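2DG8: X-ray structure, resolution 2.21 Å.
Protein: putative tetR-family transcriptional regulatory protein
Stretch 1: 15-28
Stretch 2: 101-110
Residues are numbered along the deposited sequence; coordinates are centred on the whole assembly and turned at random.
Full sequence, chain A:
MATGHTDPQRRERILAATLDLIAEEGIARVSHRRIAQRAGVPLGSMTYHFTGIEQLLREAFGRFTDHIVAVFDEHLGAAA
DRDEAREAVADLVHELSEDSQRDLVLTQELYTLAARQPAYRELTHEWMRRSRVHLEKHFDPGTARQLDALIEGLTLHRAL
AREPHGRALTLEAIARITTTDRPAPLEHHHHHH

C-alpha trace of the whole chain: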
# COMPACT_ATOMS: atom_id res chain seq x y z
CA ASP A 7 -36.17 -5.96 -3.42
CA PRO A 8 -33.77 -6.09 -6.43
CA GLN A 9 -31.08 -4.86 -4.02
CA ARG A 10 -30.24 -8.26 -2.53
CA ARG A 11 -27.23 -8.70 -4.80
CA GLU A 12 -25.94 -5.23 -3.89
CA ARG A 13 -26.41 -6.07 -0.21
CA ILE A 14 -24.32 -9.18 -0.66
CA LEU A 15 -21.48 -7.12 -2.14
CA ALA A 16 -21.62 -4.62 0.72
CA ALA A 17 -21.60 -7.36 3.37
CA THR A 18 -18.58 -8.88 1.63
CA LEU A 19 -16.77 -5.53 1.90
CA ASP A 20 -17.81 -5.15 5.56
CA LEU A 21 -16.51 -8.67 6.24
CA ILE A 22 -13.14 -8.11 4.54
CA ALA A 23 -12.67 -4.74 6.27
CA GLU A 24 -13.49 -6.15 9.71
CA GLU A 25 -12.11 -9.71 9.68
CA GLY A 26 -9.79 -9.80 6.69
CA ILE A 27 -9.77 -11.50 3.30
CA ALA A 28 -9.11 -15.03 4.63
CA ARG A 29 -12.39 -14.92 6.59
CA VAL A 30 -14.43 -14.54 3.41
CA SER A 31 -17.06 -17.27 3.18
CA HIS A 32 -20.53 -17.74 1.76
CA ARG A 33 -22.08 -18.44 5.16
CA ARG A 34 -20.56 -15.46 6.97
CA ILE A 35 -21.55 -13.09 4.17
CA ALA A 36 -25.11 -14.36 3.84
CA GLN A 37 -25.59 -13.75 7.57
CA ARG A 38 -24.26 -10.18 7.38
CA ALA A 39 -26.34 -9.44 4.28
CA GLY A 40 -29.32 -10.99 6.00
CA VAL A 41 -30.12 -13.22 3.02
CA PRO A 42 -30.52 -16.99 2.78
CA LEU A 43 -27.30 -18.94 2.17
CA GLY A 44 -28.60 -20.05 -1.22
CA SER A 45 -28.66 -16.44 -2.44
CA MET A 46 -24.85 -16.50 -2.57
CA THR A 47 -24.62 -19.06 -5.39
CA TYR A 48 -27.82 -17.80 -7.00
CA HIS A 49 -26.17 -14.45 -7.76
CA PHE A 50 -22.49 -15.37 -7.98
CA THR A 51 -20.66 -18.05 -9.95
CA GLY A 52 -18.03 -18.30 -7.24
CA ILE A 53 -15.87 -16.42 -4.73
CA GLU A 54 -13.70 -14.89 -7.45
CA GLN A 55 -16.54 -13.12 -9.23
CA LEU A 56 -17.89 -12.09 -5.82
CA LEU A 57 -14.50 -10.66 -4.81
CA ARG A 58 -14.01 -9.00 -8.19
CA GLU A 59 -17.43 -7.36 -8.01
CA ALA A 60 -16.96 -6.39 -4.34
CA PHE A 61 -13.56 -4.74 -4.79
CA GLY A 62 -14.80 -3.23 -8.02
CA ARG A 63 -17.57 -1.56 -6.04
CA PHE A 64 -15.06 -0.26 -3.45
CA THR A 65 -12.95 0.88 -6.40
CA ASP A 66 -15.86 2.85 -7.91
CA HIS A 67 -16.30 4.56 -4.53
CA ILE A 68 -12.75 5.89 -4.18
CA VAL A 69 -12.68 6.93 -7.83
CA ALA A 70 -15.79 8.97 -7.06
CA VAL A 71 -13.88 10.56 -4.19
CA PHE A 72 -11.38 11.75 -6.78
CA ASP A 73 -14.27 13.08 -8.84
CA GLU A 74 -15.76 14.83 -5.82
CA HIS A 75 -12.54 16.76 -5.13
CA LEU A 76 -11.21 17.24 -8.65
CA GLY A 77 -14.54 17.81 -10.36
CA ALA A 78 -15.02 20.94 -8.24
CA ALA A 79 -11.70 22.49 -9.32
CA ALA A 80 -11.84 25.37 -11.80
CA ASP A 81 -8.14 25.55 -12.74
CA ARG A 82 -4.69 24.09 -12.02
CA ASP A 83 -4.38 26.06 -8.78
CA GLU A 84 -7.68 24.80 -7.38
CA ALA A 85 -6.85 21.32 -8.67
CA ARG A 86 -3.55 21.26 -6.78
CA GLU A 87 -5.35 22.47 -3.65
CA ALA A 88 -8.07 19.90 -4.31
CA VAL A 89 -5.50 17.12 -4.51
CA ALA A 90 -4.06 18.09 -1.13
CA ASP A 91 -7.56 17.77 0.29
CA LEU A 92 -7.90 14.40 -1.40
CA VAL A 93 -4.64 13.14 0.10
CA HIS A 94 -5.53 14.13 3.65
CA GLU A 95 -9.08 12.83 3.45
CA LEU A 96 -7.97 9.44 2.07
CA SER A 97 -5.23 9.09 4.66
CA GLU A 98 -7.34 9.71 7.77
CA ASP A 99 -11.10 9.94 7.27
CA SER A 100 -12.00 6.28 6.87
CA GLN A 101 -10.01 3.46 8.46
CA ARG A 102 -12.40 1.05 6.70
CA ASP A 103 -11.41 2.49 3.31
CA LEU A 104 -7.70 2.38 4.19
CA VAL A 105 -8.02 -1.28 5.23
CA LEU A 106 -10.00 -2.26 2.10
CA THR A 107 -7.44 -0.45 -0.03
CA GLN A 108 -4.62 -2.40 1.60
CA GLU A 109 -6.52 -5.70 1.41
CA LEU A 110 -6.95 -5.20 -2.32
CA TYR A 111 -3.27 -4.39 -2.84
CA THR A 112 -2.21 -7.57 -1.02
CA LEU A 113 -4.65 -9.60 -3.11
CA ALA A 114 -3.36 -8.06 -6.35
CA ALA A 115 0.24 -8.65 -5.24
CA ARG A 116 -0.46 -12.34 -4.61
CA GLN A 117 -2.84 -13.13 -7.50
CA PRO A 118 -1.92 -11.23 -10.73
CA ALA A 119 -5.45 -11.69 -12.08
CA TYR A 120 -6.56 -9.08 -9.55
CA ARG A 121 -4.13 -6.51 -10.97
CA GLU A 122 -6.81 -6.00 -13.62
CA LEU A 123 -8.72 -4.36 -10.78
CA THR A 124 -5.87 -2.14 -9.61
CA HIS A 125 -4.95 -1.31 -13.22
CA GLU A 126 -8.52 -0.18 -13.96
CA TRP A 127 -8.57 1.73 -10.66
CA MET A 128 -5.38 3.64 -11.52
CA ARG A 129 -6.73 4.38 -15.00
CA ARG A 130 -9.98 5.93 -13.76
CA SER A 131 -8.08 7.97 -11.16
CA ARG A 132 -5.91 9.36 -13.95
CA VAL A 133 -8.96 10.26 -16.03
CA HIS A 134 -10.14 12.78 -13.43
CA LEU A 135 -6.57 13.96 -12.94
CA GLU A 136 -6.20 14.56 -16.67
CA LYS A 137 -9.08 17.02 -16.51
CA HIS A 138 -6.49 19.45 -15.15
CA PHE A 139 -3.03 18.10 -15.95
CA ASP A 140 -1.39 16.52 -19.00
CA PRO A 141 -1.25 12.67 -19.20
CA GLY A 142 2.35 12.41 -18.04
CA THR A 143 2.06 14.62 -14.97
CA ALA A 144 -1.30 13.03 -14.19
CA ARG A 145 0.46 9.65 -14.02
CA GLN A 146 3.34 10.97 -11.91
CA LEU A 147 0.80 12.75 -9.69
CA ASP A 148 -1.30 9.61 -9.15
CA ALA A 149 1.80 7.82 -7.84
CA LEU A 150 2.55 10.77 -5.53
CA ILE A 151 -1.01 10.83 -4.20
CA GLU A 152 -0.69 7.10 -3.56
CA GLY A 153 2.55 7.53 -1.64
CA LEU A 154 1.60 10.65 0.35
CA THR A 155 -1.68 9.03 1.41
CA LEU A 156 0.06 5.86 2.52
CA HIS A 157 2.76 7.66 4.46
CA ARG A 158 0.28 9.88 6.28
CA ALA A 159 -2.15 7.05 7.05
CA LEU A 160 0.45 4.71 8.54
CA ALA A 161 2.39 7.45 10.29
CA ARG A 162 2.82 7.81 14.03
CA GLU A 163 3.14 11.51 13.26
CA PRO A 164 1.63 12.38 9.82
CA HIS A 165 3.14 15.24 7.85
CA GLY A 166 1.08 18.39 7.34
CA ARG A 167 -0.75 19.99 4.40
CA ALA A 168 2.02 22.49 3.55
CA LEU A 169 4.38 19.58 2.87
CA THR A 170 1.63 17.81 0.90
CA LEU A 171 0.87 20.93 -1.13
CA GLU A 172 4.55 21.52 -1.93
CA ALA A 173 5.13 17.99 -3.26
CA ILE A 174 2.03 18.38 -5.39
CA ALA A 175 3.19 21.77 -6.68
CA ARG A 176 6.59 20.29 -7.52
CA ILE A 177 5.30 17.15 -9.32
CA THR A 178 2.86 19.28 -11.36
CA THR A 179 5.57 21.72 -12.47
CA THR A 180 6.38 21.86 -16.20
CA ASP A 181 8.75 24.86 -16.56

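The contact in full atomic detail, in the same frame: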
# COMPACT_ATOMS: atom_id res chain seq x y z
N LEU A 15 -22.77 -7.75 -1.86
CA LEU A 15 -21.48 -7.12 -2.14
C LEU A 15 -21.02 -6.26 -0.97
O LEU A 15 -19.85 -6.33 -0.56
CB LEU A 15 -21.57 -6.28 -3.40
CG LEU A 15 -21.70 -7.08 -4.70
CD1 LEU A 15 -21.87 -6.13 -5.87
CD2 LEU A 15 -20.47 -7.96 -4.90
N ALA A 16 -21.93 -5.48 -0.41
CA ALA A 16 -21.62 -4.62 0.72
C ALA A 16 -21.18 -5.43 1.94
O ALA A 16 -20.21 -5.08 2.60
CB ALA A 16 -22.84 -3.76 1.07
N ALA A 17 -21.91 -6.51 2.23
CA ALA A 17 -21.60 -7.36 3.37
C ALA A 17 -20.23 -8.00 3.19
O ALA A 17 -19.50 -8.24 4.17
CB ALA A 17 -22.67 -8.44 3.51
N THR A 18 -19.88 -8.29 1.94
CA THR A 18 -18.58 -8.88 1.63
C THR A 18 -17.48 -7.88 1.97
O THR A 18 -16.44 -8.24 2.54
CB THR A 18 -18.49 -9.24 0.13
OG1 THR A 18 -19.59 -10.08 -0.23
CG2 THR A 18 -17.19 -9.99 -0.16
N LEU A 19 -17.71 -6.62 1.63
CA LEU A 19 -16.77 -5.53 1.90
C LEU A 19 -16.65 -5.33 3.41
O LEU A 19 -15.55 -5.21 3.93
CB LEU A 19 -17.26 -4.25 1.21
CG LEU A 19 -16.48 -3.67 0.03
CD1 LEU A 19 -15.55 -4.70 -0.62
CD2 LEU A 19 -17.48 -3.12 -0.97
N ASP A 20 -17.79 -5.29 4.11
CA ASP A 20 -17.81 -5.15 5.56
C ASP A 20 -16.95 -6.27 6.16
O ASP A 20 -16.07 -6.01 6.99
CB ASP A 20 -19.23 -5.28 6.11
CG ASP A 20 -20.12 -4.08 5.80
OD1 ASP A 20 -21.35 -4.20 6.00
OD2 ASP A 20 -19.59 -3.03 5.36
N LEU A 21 -17.23 -7.50 5.75
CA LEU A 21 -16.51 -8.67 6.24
C LEU A 21 -15.00 -8.55 6.04
O LEU A 21 -14.23 -8.73 6.98
CB LEU A 21 -17.04 -9.94 5.54
CG LEU A 21 -16.51 -11.32 5.93
CD1 LEU A 21 -15.08 -11.49 5.42
CD2 LEU A 21 -16.57 -11.49 7.45
N ILE A 22 -14.57 -8.24 4.82
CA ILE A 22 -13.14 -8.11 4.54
C ILE A 22 -12.52 -7.02 5.41
O ILE A 22 -11.46 -7.21 6.02
CB ILE A 22 -12.88 -7.81 3.04
CG1 ILE A 22 -13.30 -9.02 2.19
CG2 ILE A 22 -11.40 -7.50 2.80
CD1 ILE A 22 -13.18 -8.78 0.69
N ALA A 23 -13.18 -5.86 5.47
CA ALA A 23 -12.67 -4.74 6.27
C ALA A 23 -12.51 -5.11 7.75
O ALA A 23 -11.49 -4.80 8.36
CB ALA A 23 -13.60 -3.55 6.14
N GLU A 24 -13.51 -5.77 8.31
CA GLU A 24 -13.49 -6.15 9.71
C GLU A 24 -12.66 -7.37 10.09
O GLU A 24 -11.86 -7.31 11.02
CB GLU A 24 -14.92 -6.37 10.21
CG GLU A 24 -15.79 -5.12 10.22
CD GLU A 24 -17.25 -5.43 10.56
OE1 GLU A 24 -17.49 -6.11 11.59
OE2 GLU A 24 -18.14 -4.98 9.82
N GLU A 25 -12.81 -8.47 9.35
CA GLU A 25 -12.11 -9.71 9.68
C GLU A 25 -10.97 -10.12 8.76
O GLU A 25 -10.22 -11.05 9.08
CB GLU A 25 -13.12 -10.86 9.76
CG GLU A 25 -14.19 -10.68 10.84
CD GLU A 25 -15.26 -11.77 10.80
OE1 GLU A 25 -14.89 -12.96 10.71
OE2 GLU A 25 -16.46 -11.43 10.86
N GLY A 26 -10.85 -9.46 7.61
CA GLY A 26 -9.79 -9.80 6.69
C GLY A 26 -10.25 -10.70 5.56
O GLY A 26 -11.27 -11.38 5.66
N ILE A 27 -9.47 -10.71 4.48
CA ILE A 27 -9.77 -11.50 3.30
C ILE A 27 -9.91 -13.01 3.54
O ILE A 27 -10.81 -13.65 2.99
CB ILE A 27 -8.70 -11.26 2.21
CG1 ILE A 27 -9.15 -11.85 0.88
CG2 ILE A 27 -7.36 -11.86 2.64
CD1 ILE A 27 -10.31 -11.11 0.25
N ALA A 28 -9.05 -13.59 4.38
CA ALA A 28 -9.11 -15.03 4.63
C ALA A 28 -10.42 -15.50 5.28
O ALA A 28 -10.78 -16.67 5.18
CB ALA A 28 -7.92 -15.46 5.49
N GLN A 101 -10.92 4.57 8.23
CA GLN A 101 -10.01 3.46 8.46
C GLN A 101 -10.49 2.25 7.65
O GLN A 101 -9.69 1.44 7.19
CB GLN A 101 -9.93 3.10 9.95
CG GLN A 101 -9.10 1.84 10.24
CD GLN A 101 -8.79 1.66 11.71
OE1 GLN A 101 -9.64 1.90 12.57
NE2 GLN A 101 -7.57 1.22 12.02
N ARG A 102 -11.81 2.14 7.47
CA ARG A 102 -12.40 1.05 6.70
C ARG A 102 -11.90 1.11 5.25
O ARG A 102 -11.53 0.10 4.67
CB ARG A 102 -13.93 1.15 6.72
CG ARG A 102 -14.65 0.27 5.71
CD ARG A 102 -15.87 0.99 5.16
NE ARG A 102 -16.62 0.20 4.18
CZ ARG A 102 -17.33 -0.88 4.47
NH1 ARG A 102 -17.97 -1.53 3.51
NH2 ARG A 102 -17.41 -1.31 5.73
N ASP A 103 -11.88 2.31 4.68
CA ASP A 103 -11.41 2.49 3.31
C ASP A 103 -9.91 2.19 3.20
O ASP A 103 -9.46 1.55 2.24
CB ASP A 103 -11.73 3.90 2.83
CG ASP A 103 -13.22 4.11 2.56
OD1 ASP A 103 -13.63 5.25 2.26
OD2 ASP A 103 -13.98 3.11 2.65
N LEU A 104 -9.14 2.64 4.19
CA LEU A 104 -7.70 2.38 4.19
C LEU A 104 -7.45 0.87 4.23
O LEU A 104 -6.61 0.36 3.50
CB LEU A 104 -7.05 3.05 5.41
CG LEU A 104 -5.59 2.72 5.71
CD1 LEU A 104 -4.68 3.24 4.59
CD2 LEU A 104 -5.22 3.33 7.06
N VAL A 105 -8.17 0.17 5.10
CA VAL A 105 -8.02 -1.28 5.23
C VAL A 105 -8.42 -2.02 3.94
O VAL A 105 -7.72 -2.93 3.50
CB VAL A 105 -8.86 -1.82 6.43
CG1 VAL A 105 -8.85 -3.34 6.47
CG2 VAL A 105 -8.30 -1.27 7.73
N LEU A 106 -9.54 -1.62 3.33
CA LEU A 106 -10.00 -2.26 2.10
C LEU A 106 -8.99 -1.99 0.98
O LEU A 106 -8.71 -2.86 0.15
CB LEU A 106 -11.39 -1.75 1.71
CG LEU A 106 -12.54 -2.21 2.64
CD1 LEU A 106 -13.87 -1.54 2.23
CD2 LEU A 106 -12.67 -3.73 2.58
N THR A 107 -8.44 -0.79 0.97
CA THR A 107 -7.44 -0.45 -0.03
C THR A 107 -6.25 -1.39 0.13
O THR A 107 -5.77 -1.98 -0.83
CB THR A 107 -6.93 1.02 0.12
OG1 THR A 107 -8.03 1.93 -0.04
CG2 THR A 107 -5.88 1.33 -0.91
N GLN A 108 -5.76 -1.53 1.36
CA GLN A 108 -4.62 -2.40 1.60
C GLN A 108 -4.93 -3.88 1.35
O GLN A 108 -4.07 -4.63 0.89
CB GLN A 108 -4.07 -2.20 3.02
CG GLN A 108 -3.60 -0.76 3.28
CD GLN A 108 -2.55 -0.30 2.27
OE1 GLN A 108 -2.57 0.85 1.83
NE2 GLN A 108 -1.62 -1.18 1.92
N GLU A 109 -6.16 -4.30 1.65
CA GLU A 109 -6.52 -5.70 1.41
C GLU A 109 -6.41 -5.95 -0.08
O GLU A 109 -5.81 -6.93 -0.52
CB GLU A 109 -7.95 -6.00 1.88
CG GLU A 109 -8.10 -6.18 3.39
CD GLU A 109 -7.54 -7.51 3.89
OE1 GLU A 109 -7.19 -8.37 3.06
OE2 GLU A 109 -7.46 -7.70 5.13
N LEU A 110 -6.99 -5.05 -0.87
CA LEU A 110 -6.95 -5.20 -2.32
C LEU A 110 -5.53 -5.29 -2.86
O LEU A 110 -5.23 -6.15 -3.68
CB LEU A 110 -7.69 -4.04 -3.01
CG LEU A 110 -7.56 -4.06 -4.53
CD1 LEU A 110 -8.00 -5.40 -5.07
CD2 LEU A 110 -8.38 -2.94 -5.13

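The strongest link between the two stretches is a salt bridge between Asp-20 and Arg-102. Both terminal nitrogens of the guanidinium donate to a single carboxylate oxygen: NH2 of Arg-102 lies 2.8 Å from OD2 of Asp-20, and NH1 of Arg-102 lies 2.9 Å from the same OD2. The acceptor sits near the guanidinium plane, at its edge. Neither residue directs its CA-to-CB bond at the other stretch; Asp-20 starts away and Arg-102 sideways. Arg-102 also covers apolar surface on its way, with its CG 4.0 Å from CB of Ala-23 and its NH1 3.6 Å from CB of Leu-19.

Beyond this bridge the contact is largely packing. The helices cross almost at right angles (89°), with axes 9.0 Å apart at closest approach. Ala-23 and Leu-106 have CA atoms 5.5 Å apart, a spacing that the small alanine side chain accommodates. Leu-106 (chi1 m, chi2 t) starts sideways, but its end comes nearer the first helix: CD2 lies 3.7 Å from CB of Ala-23 and 4.0 Å from CG2 of Ile-22, while CD1 is 4.0 Å from CG of Leu-19. Val-105 adds a shorter branched side chain, its CG1 3.6 Å from the carbonyl O of Ala-23.

At the other end of the contact, Glu-109 is buried and folded, with chi1 and chi2 both m. CG of Glu-109 packs 3.6 Å from CG2 of Ile-22, and its carboxylate reaches the turn after the first helix. There OE2 of Glu-109 is 3.5 Å from CA of Gly-26, and its OE1 is 3.4 Å from CB of Ile-27; OE2 is hydrogen-bonded elsewhere in the structure. Gly-26 leaves the helix with positive phi (98/160), where a CB would jam against the preceding carbonyl oxygen, so glycine suits the turn. Together the two sides bury 425 Å².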